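Local atomic coordinates of D-threo-3-hydroxyaspartate dehydratase (Delftia, PDB entry 3WQC), a protein that catalyses the pyridoxal-phosphate-dependent deamination of D-threo-3-hydroxyaspartate to oxaloacetate and ammonia, and also dehydrates D-serine. Residues Val119-Arg133 with Leu161-Met174. Sequence-based numbering, arbitrary orientation.
Sequences VDSVAAAQAIAAFGR and LLLAIGRTLHDGGM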
ATOM      1  N   VAL B 119      -3.081 -18.475 -19.916  1.00  8.51           N
ATOM      2  CA  VAL B 119      -1.941 -18.069 -20.763  1.00  8.81           C
ATOM      3  C   VAL B 119      -2.469 -17.175 -21.885  1.00  8.88           C
ATOM      4  O   VAL B 119      -3.658 -17.231 -22.250  1.00 10.01           O
ATOM      5  CB  VAL B 119      -1.134 -19.257 -21.390  1.00 10.12           C
ATOM      6  CG1 VAL B 119      -0.572 -20.133 -20.273  1.00 10.68           C
ATOM      7  CG2 VAL B 119      -1.969 -20.071 -22.360  1.00 11.55           C
ATOM      8  N   ASP B 120      -1.532 -16.514 -22.565  1.00  9.49           N
ATOM      9  CA  ASP B 120      -1.839 -15.722 -23.780  1.00  8.61           C
ATOM     10  C   ASP B 120      -0.732 -15.797 -24.822  1.00  8.90           C
ATOM     11  O   ASP B 120      -0.701 -14.933 -25.733  1.00 11.43           O
ATOM     12  CB  ASP B 120      -2.209 -14.277 -23.464  1.00 10.87           C
ATOM     13  CG  ASP B 120      -1.070 -13.468 -22.958  1.00 14.54           C
ATOM     14  OD1 ASP B 120       0.064 -13.967 -22.800  1.00 13.94           O
ATOM     15  OD2 ASP B 120      -1.275 -12.231 -22.717  1.00 18.85           O
ATOM     16  N   SER B 121       0.117 -16.851 -24.730  1.00  8.73           N
ATOM     17  CA  SER B 121       1.216 -16.946 -25.641  1.00  9.18           C
ATOM     18  C   SER B 121       1.511 -18.426 -25.937  1.00  9.64           C
ATOM     19  O   SER B 121       1.251 -19.291 -25.102  1.00 10.12           O
ATOM     20  CB  SER B 121       2.477 -16.235 -25.099  1.00 10.28           C
ATOM     21  OG  SER B 121       2.965 -16.913 -23.940  1.00 10.70           O
ATOM     22  N   VAL B 122       2.079 -18.641 -27.127  1.00  9.64           N
ATOM     23  CA  VAL B 122       2.522 -20.010 -27.467  1.00  8.88           C
ATOM     24  C   VAL B 122       3.625 -20.444 -26.484  1.00  8.96           C
ATOM     25  O   VAL B 122       3.639 -21.578 -26.028  1.00  9.53           O
ATOM     26  CB  VAL B 122       3.024 -20.021 -28.905  1.00  9.75           C
ATOM     27  CG1 VAL B 122       3.647 -21.399 -29.200  1.00 11.11           C
ATOM     28  CG2 VAL B 122       1.867 -19.724 -29.876  1.00 11.74           C
ATOM     29  N   ALA B 123       4.600 -19.552 -26.159  1.00  9.45           N
ATOM     30  CA  ALA B 123       5.714 -19.988 -25.261  1.00  9.27           C
ATOM     31  C   ALA B 123       5.167 -20.406 -23.887  1.00  8.58           C
ATOM     32  O   ALA B 123       5.640 -21.413 -23.330  1.00 10.74           O
ATOM     33  CB  ALA B 123       6.705 -18.879 -25.061  1.00 12.07           C
ATOM     34  N   ALA B 124       4.152 -19.658 -23.335  1.00  8.91           N
ATOM     35  CA  ALA B 124       3.645 -20.097 -21.996  1.00  9.19           C
ATOM     36  C   ALA B 124       2.918 -21.427 -22.122  1.00  9.66           C
ATOM     37  O   ALA B 124       3.035 -22.303 -21.260  1.00 11.28           O
ATOM     38  CB  ALA B 124       2.757 -19.018 -21.373  1.00 10.97           C
ATOM     39  N   ALA B 125       2.168 -21.607 -23.231  1.00  8.81           N
ATOM     40  CA  ALA B 125       1.465 -22.869 -23.439  1.00  9.11           C
ATOM     41  C   ALA B 125       2.454 -24.023 -23.553  1.00 10.37           C
ATOM     42  O   ALA B 125       2.208 -25.105 -23.055  1.00 11.16           O
ATOM     43  CB  ALA B 125       0.541 -22.741 -24.678  1.00 10.27           C
ATOM     44  N   GLN B 126       3.539 -23.801 -24.303  1.00  9.72           N
ATOM     45  CA  GLN B 126       4.530 -24.850 -24.485  1.00 10.08           C
ATOM     46  C   GLN B 126       5.159 -25.173 -23.117  1.00  9.82           C
ATOM     47  O   GLN B 126       5.411 -26.375 -22.858  1.00 11.87           O
ATOM     48  CB  GLN B 126       5.665 -24.385 -25.403  1.00  9.63           C
ATOM     49  CG  GLN B 126       5.237 -24.296 -26.875  1.00  9.66           C
ATOM     50  CD  GLN B 126       6.354 -23.868 -27.783  1.00  9.50           C
ATOM     51  OE1 GLN B 126       7.417 -23.395 -27.326  1.00 14.06           O
ATOM     52  NE2 GLN B 126       6.163 -23.998 -29.100  1.00 10.54           N
ATOM     53  N   ALA B 127       5.416 -24.169 -22.272  1.00 10.20           N
ATOM     54  CA  ALA B 127       6.062 -24.464 -20.968  1.00  9.63           C
ATOM     55  C   ALA B 127       5.153 -25.323 -20.104  1.00 10.18           C
ATOM     56  O   ALA B 127       5.578 -26.280 -19.423  1.00 12.08           O
ATOM     57  CB  ALA B 127       6.388 -23.146 -20.250  1.00 11.63           C
ATOM     58  N   ILE B 128       3.858 -24.953 -20.052  1.00  9.62           N
ATOM     59  CA  ILE B 128       2.891 -25.734 -19.255  1.00 10.47           C
ATOM     60  C   ILE B 128       2.791 -27.165 -19.807  1.00 11.13           C
ATOM     61  O   ILE B 128       2.835 -28.123 -19.007  1.00 12.93           O
ATOM     62  CB  ILE B 128       1.525 -25.077 -19.203  1.00 10.23           C
ATOM     63  CG1 ILE B 128       1.589 -23.686 -18.513  1.00 11.01           C
ATOM     64  CG2 ILE B 128       0.528 -25.988 -18.432  1.00 13.14           C
ATOM     65  CD1 ILE B 128       0.258 -22.933 -18.426  1.00 12.07           C
ATOM     66  N   ALA B 129       2.627 -27.313 -21.129  1.00 10.41           N
ATOM     67  CA  ALA B 129       2.401 -28.665 -21.669  1.00 11.15           C
ATOM     68  C   ALA B 129       3.672 -29.487 -21.443  1.00 12.47           C
ATOM     69  O   ALA B 129       3.547 -30.683 -21.139  1.00 13.37           O
ATOM     70  CB  ALA B 129       2.093 -28.497 -23.158  1.00 14.69           C
ATOM     71  N   ALA B 130       4.872 -28.933 -21.611  1.00 11.42           N
ATOM     72  CA  ALA B 130       6.086 -29.764 -21.413  1.00 13.02           C
ATOM     73  C   ALA B 130       6.200 -30.182 -19.948  1.00 13.44           C
ATOM     74  O   ALA B 130       6.521 -31.355 -19.649  1.00 15.35           O
ATOM     75  CB  ALA B 130       7.291 -28.987 -21.835  1.00 14.09           C
ATOM     76  N   PHE B 131       5.878 -29.262 -19.001  1.00 11.73           N
ATOM     77  CA  PHE B 131       5.979 -29.674 -17.627  1.00 11.29           C
ATOM     78  C   PHE B 131       4.926 -30.685 -17.233  1.00 13.10           C
ATOM     79  O   PHE B 131       5.175 -31.648 -16.478  1.00 13.97           O
ATOM     80  CB  PHE B 131       5.870 -28.362 -16.765  1.00 12.39           C
ATOM     81  CG  PHE B 131       6.085 -28.627 -15.283  1.00 12.27           C
ATOM     82  CD1 PHE B 131       7.382 -28.909 -14.814  1.00 17.33           C
ATOM     83  CD2 PHE B 131       5.018 -28.529 -14.368  1.00 13.87           C
ATOM     84  CE1 PHE B 131       7.624 -29.102 -13.433  1.00 18.51           C
ATOM     85  CE2 PHE B 131       5.294 -28.737 -12.976  1.00 13.79           C
ATOM     86  CZ  PHE B 131       6.571 -28.969 -12.534  1.00 15.32           C
ATOM     87  N   GLY B 132       3.705 -30.477 -17.752  1.00 11.90           N
ATOM     88  CA  GLY B 132       2.604 -31.415 -17.503  1.00 12.91           C
ATOM     89  C   GLY B 132       2.980 -32.795 -18.033  1.00 14.16           C
ATOM     90  O   GLY B 132       2.695 -33.818 -17.391  1.00 16.00           O
ATOM     91  N   ARG B 133       3.532 -32.893 -19.262  1.00 14.71           N
ATOM     92  CA  ARG B 133       3.926 -34.211 -19.760  1.00 15.21           C
ATOM     93  C   ARG B 133       5.009 -34.813 -18.830  1.00 16.80           C
ATOM     94  O   ARG B 133       4.969 -36.022 -18.502  1.00 18.76           O
ATOM     95  CB  ARG B 133       4.476 -34.032 -21.187  1.00 17.54           C
ATOM     96  CG  ARG B 133       3.302 -33.804 -22.131  1.00 23.26           C
ATOM     97  CD  ARG B 133       3.712 -33.969 -23.620  1.00 27.48           C
ATOM     98  NE  ARG B 133       4.785 -33.046 -23.947  1.00 32.11           N
ATOM     99  CZ  ARG B 133       4.610 -31.793 -24.380  1.00 24.88           C
ATOM    100  NH1 ARG B 133       3.339 -31.326 -24.503  1.00 30.40           N
ATOM    101  NH2 ARG B 133       5.702 -31.022 -24.674  1.00 22.04           N
ATOM    102  N   LEU B 161      -3.270 -16.940 -33.838  1.00 13.05           N
ATOM    103  CA  LEU B 161      -2.541 -17.095 -32.545  1.00 13.03           C
ATOM    104  C   LEU B 161      -3.433 -17.866 -31.564  1.00 12.60           C
ATOM    105  O   LEU B 161      -2.931 -18.725 -30.815  1.00 12.12           O
ATOM    106  CB  LEU B 161      -2.144 -15.771 -31.929  1.00 14.91           C
ATOM    107  CG  LEU B 161      -1.504 -15.772 -30.536  1.00 19.61           C
ATOM    108  CD1 LEU B 161      -0.219 -16.593 -30.633  1.00 20.84           C
ATOM    109  CD2 LEU B 161      -1.188 -14.332 -30.097  1.00 21.72           C
ATOM    110  N   LEU B 162      -4.749 -17.602 -31.550  1.00 13.91           N
ATOM    111  CA  LEU B 162      -5.703 -18.387 -30.681  1.00 13.20           C
ATOM    112  C   LEU B 162      -5.532 -19.868 -30.995  1.00 12.52           C
ATOM    113  O   LEU B 162      -5.458 -20.708 -30.072  1.00 12.85           O
ATOM    114  CB  LEU B 162      -7.199 -18.072 -30.941  1.00 20.00           C
ATOM    115  CG  LEU B 162      -7.747 -16.907 -30.353  1.00 22.28           C
ATOM    116  CD1 LEU B 162      -9.197 -16.738 -30.887  1.00 21.21           C
ATOM    117  CD2 LEU B 162      -7.814 -17.131 -28.802  1.00 22.28           C
ATOM    118  N   LEU B 163      -5.588 -20.227 -32.304  1.00 11.94           N
ATOM    119  CA  LEU B 163      -5.496 -21.657 -32.624  1.00 12.81           C
ATOM    120  C   LEU B 163      -4.140 -22.242 -32.225  1.00 10.24           C
ATOM    121  O   LEU B 163      -4.029 -23.422 -31.856  1.00 11.91           O
ATOM    122  CB  LEU B 163      -5.807 -21.919 -34.108  1.00 13.53           C
ATOM    123  CG  LEU B 163      -7.296 -21.960 -34.430  1.00 20.11           C
ATOM    124  CD1 LEU B 163      -8.299 -21.276 -33.569  1.00 18.93           C
ATOM    125  CD2 LEU B 163      -7.550 -22.054 -35.917  1.00 16.68           C
ATOM    126  N   ALA B 164      -3.061 -21.433 -32.499  1.00 10.22           N
ATOM    127  CA  ALA B 164      -1.735 -21.963 -32.193  1.00 10.35           C
ATOM    128  C   ALA B 164      -1.595 -22.278 -30.681  1.00  9.33           C
ATOM    129  O   ALA B 164      -1.099 -23.320 -30.271  1.00 10.78           O
ATOM    130  CB  ALA B 164      -0.659 -20.917 -32.579  1.00 12.39           C
ATOM    131  N   ILE B 165      -2.139 -21.366 -29.850  1.00 10.05           N
ATOM    132  CA  ILE B 165      -2.086 -21.622 -28.397  1.00  9.17           C
ATOM    133  C   ILE B 165      -3.025 -22.766 -28.024  1.00  9.63           C
ATOM    134  O   ILE B 165      -2.616 -23.673 -27.241  1.00 10.33           O
ATOM    135  CB  ILE B 165      -2.511 -20.327 -27.662  1.00  9.05           C
ATOM    136  CG1 ILE B 165      -1.467 -19.225 -27.922  1.00 10.72           C
ATOM    137  CG2 ILE B 165      -2.684 -20.594 -26.152  1.00 10.62           C
ATOM    138  CD1 ILE B 165      -2.010 -17.840 -27.480  1.00 11.05           C
ATOM    139  N   GLY B 166      -4.269 -22.749 -28.569  1.00 10.07           N
ATOM    140  CA  GLY B 166      -5.159 -23.836 -28.214  1.00  9.56           C
ATOM    141  C   GLY B 166      -4.647 -25.223 -28.644  1.00 10.70           C
ATOM    142  O   GLY B 166      -4.771 -26.181 -27.874  1.00 11.47           O
ATOM    143  N   ARG B 167      -4.070 -25.334 -29.858  1.00 10.66           N
ATOM    144  CA  ARG B 167      -3.473 -26.618 -30.279  1.00  9.98           C
ATOM    145  C   ARG B 167      -2.307 -27.009 -29.442  1.00  9.95           C
ATOM    146  O   ARG B 167      -2.112 -28.168 -29.123  1.00 11.89           O
ATOM    147  CB  ARG B 167      -3.143 -26.532 -31.772  1.00 10.90           C
ATOM    148  CG  ARG B 167      -4.380 -26.481 -32.626  1.00 11.26           C
ATOM    149  CD  ARG B 167      -4.034 -26.157 -34.067  1.00 13.39           C
ATOM    150  NE  ARG B 167      -5.247 -26.213 -34.899  1.00 14.69           N
ATOM    151  CZ  ARG B 167      -5.350 -25.526 -36.042  1.00 16.60           C
ATOM    152  NH1 ARG B 167      -4.385 -24.639 -36.394  1.00 20.65           N
ATOM    153  NH2 ARG B 167      -6.455 -25.620 -36.763  1.00 21.75           N
ATOM    154  N   THR B 168      -1.459 -26.028 -29.079  1.00  9.95           N
ATOM    155  CA  THR B 168      -0.274 -26.371 -28.282  1.00 10.41           C
ATOM    156  C   THR B 168      -0.758 -27.046 -26.974  1.00  9.36           C
ATOM    157  O   THR B 168      -0.211 -28.066 -26.514  1.00 11.93           O
ATOM    158  CB  THR B 168       0.529 -25.110 -27.948  1.00 10.63           C
ATOM    159  OG1 THR B 168       1.037 -24.558 -29.159  1.00 12.33           O
ATOM    160  CG2 THR B 168       1.687 -25.416 -26.977  1.00 10.79           C
ATOM    161  N   LEU B 169      -1.807 -26.431 -26.356  1.00  9.77           N
ATOM    162  CA  LEU B 169      -2.341 -27.029 -25.124  1.00 11.57           C
ATOM    163  C   LEU B 169      -3.001 -28.383 -25.361  1.00 10.98           C
ATOM    164  O   LEU B 169      -2.707 -29.389 -24.680  1.00 12.50           O
ATOM    165  CB  LEU B 169      -3.376 -26.041 -24.489  1.00 10.78           C
ATOM    166  CG  LEU B 169      -2.724 -24.751 -23.959  1.00  9.98           C
ATOM    167  CD1 LEU B 169      -3.872 -23.730 -23.653  1.00 11.45           C
ATOM    168  CD2 LEU B 169      -1.826 -24.983 -22.736  1.00 12.45           C
ATOM    169  N   HIS B 170      -3.901 -28.422 -26.369  1.00 11.48           N
ATOM    170  CA  HIS B 170      -4.714 -29.647 -26.568  1.00 11.48           C
ATOM    171  C   HIS B 170      -3.898 -30.837 -27.092  1.00 11.75           C
ATOM    172  O   HIS B 170      -3.961 -31.962 -26.583  1.00 14.37           O
ATOM    173  CB  HIS B 170      -5.838 -29.295 -27.517  1.00 11.56           C
ATOM    174  CG  HIS B 170      -6.788 -30.416 -27.743  1.00 13.16           C
ATOM    175  ND1 HIS B 170      -7.664 -30.824 -26.786  1.00 15.15           N
ATOM    176  CD2 HIS B 170      -7.033 -31.191 -28.835  1.00 20.40           C
ATOM    177  CE1 HIS B 170      -8.403 -31.869 -27.251  1.00 18.42           C
ATOM    178  NE2 HIS B 170      -8.050 -32.063 -28.497  1.00 23.09           N
ATOM    179  N   ASP B 171      -3.002 -30.548 -28.090  1.00 12.96           N
ATOM    180  CA  ASP B 171      -2.168 -31.591 -28.682  1.00 14.12           C
ATOM    181  C   ASP B 171      -1.146 -32.020 -27.625  1.00 14.04           C
ATOM    182  O   ASP B 171      -0.662 -33.170 -27.656  1.00 17.83           O
ATOM    183  CB  ASP B 171      -1.365 -31.068 -29.850  1.00 14.19           C
ATOM    184  CG  ASP B 171      -2.211 -30.695 -31.025  1.00 15.50           C
ATOM    185  OD1 ASP B 171      -3.372 -31.115 -31.163  1.00 18.76           O
ATOM    186  OD2 ASP B 171      -1.655 -29.921 -31.908  1.00 19.32           O
ATOM    187  N   GLY B 172      -0.803 -31.089 -26.696  1.00 13.63           N
ATOM    188  CA  GLY B 172       0.177 -31.333 -25.666  1.00 16.12           C
ATOM    189  C   GLY B 172      -0.373 -32.134 -24.513  1.00 16.72           C
ATOM    190  O   GLY B 172       0.399 -32.392 -23.564  1.00 21.80           O
ATOM    191  N   GLY B 173      -1.660 -32.480 -24.516  1.00 16.11           N
ATOM    192  CA  GLY B 173      -2.280 -33.280 -23.457  1.00 17.26           C
ATOM    193  C   GLY B 173      -2.783 -32.531 -22.264  1.00 14.49           C
ATOM    194  O   GLY B 173      -3.215 -33.117 -21.253  1.00 18.43           O
ATOM    195  N   MET B 174      -2.821 -31.206 -22.410  1.00 11.95           N
ATOM    196  CA  MET B 174      -3.454 -30.414 -21.345  1.00 11.81           C
ATOM    197  C   MET B 174      -4.936 -30.235 -21.605  1.00 12.32           C
ATOM    198  O   MET B 174      -5.456 -30.598 -22.699  1.00 14.97           O
ATOM    199  CB  MET B 174      -2.792 -29.023 -21.308  1.00 11.96           C
ATOM    200  CG  MET B 174      -1.232 -29.064 -21.184  1.00 13.38           C
ATOM    201  SD  MET B 174      -0.684 -29.942 -19.628  1.00 14.26           S
ATOM    202  CE  MET B 174      -0.018 -31.516 -20.254  1.00 14.71           C
TER
HETATM  203  O   HOH W   1       3.637 -24.996 -30.247  1.00 17.18           O
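Helix 122-133 and helix 161-171 run side by side in the same direction, their axes 3° from parallel and 8.8 Å apart; the CA atoms of V122 and I165, A125 and L169, and A129 and G172 lie level with each other. S121 caps the first helix through its OG, and a Schellman motif at G173 ends the second. V122 is a knob in the hole formed by L161, A164, I165 and T168, its CG2 lying 3.8 Å from L161 CD1. I165 presses CD1 against the peptide between D120 and S121, touching D120 C and S121 N, while its CG2, anti to the backbone N, meets V119 CG2 and A125 CB. T168 splits its two branches: CG2 rests 3.7 Å from A125 CB, whereas OG1 bonds A164 O at 2.7 Å, from the face opposite T168 N, and accepts from a water that Q126 NE2 also binds. Beyond the helix end, M174 lays CG 3.7 Å from A129 CA, and bends at chi2 and chi3 bring CE 3.8 Å from G132 CA. R133, bent at chi3, sends NH1 to G172 O (3.3 Å, N-H...O 155°), with the oxygen near the guanidinium plane. These are neighbouring outer helices of the alanine racemase-like TIM barrel: V119, I165 and L169 pack inward on strand 140-146, I128 and F131 on helix 102-110, and A123 and A124 against L351 of the second subunit.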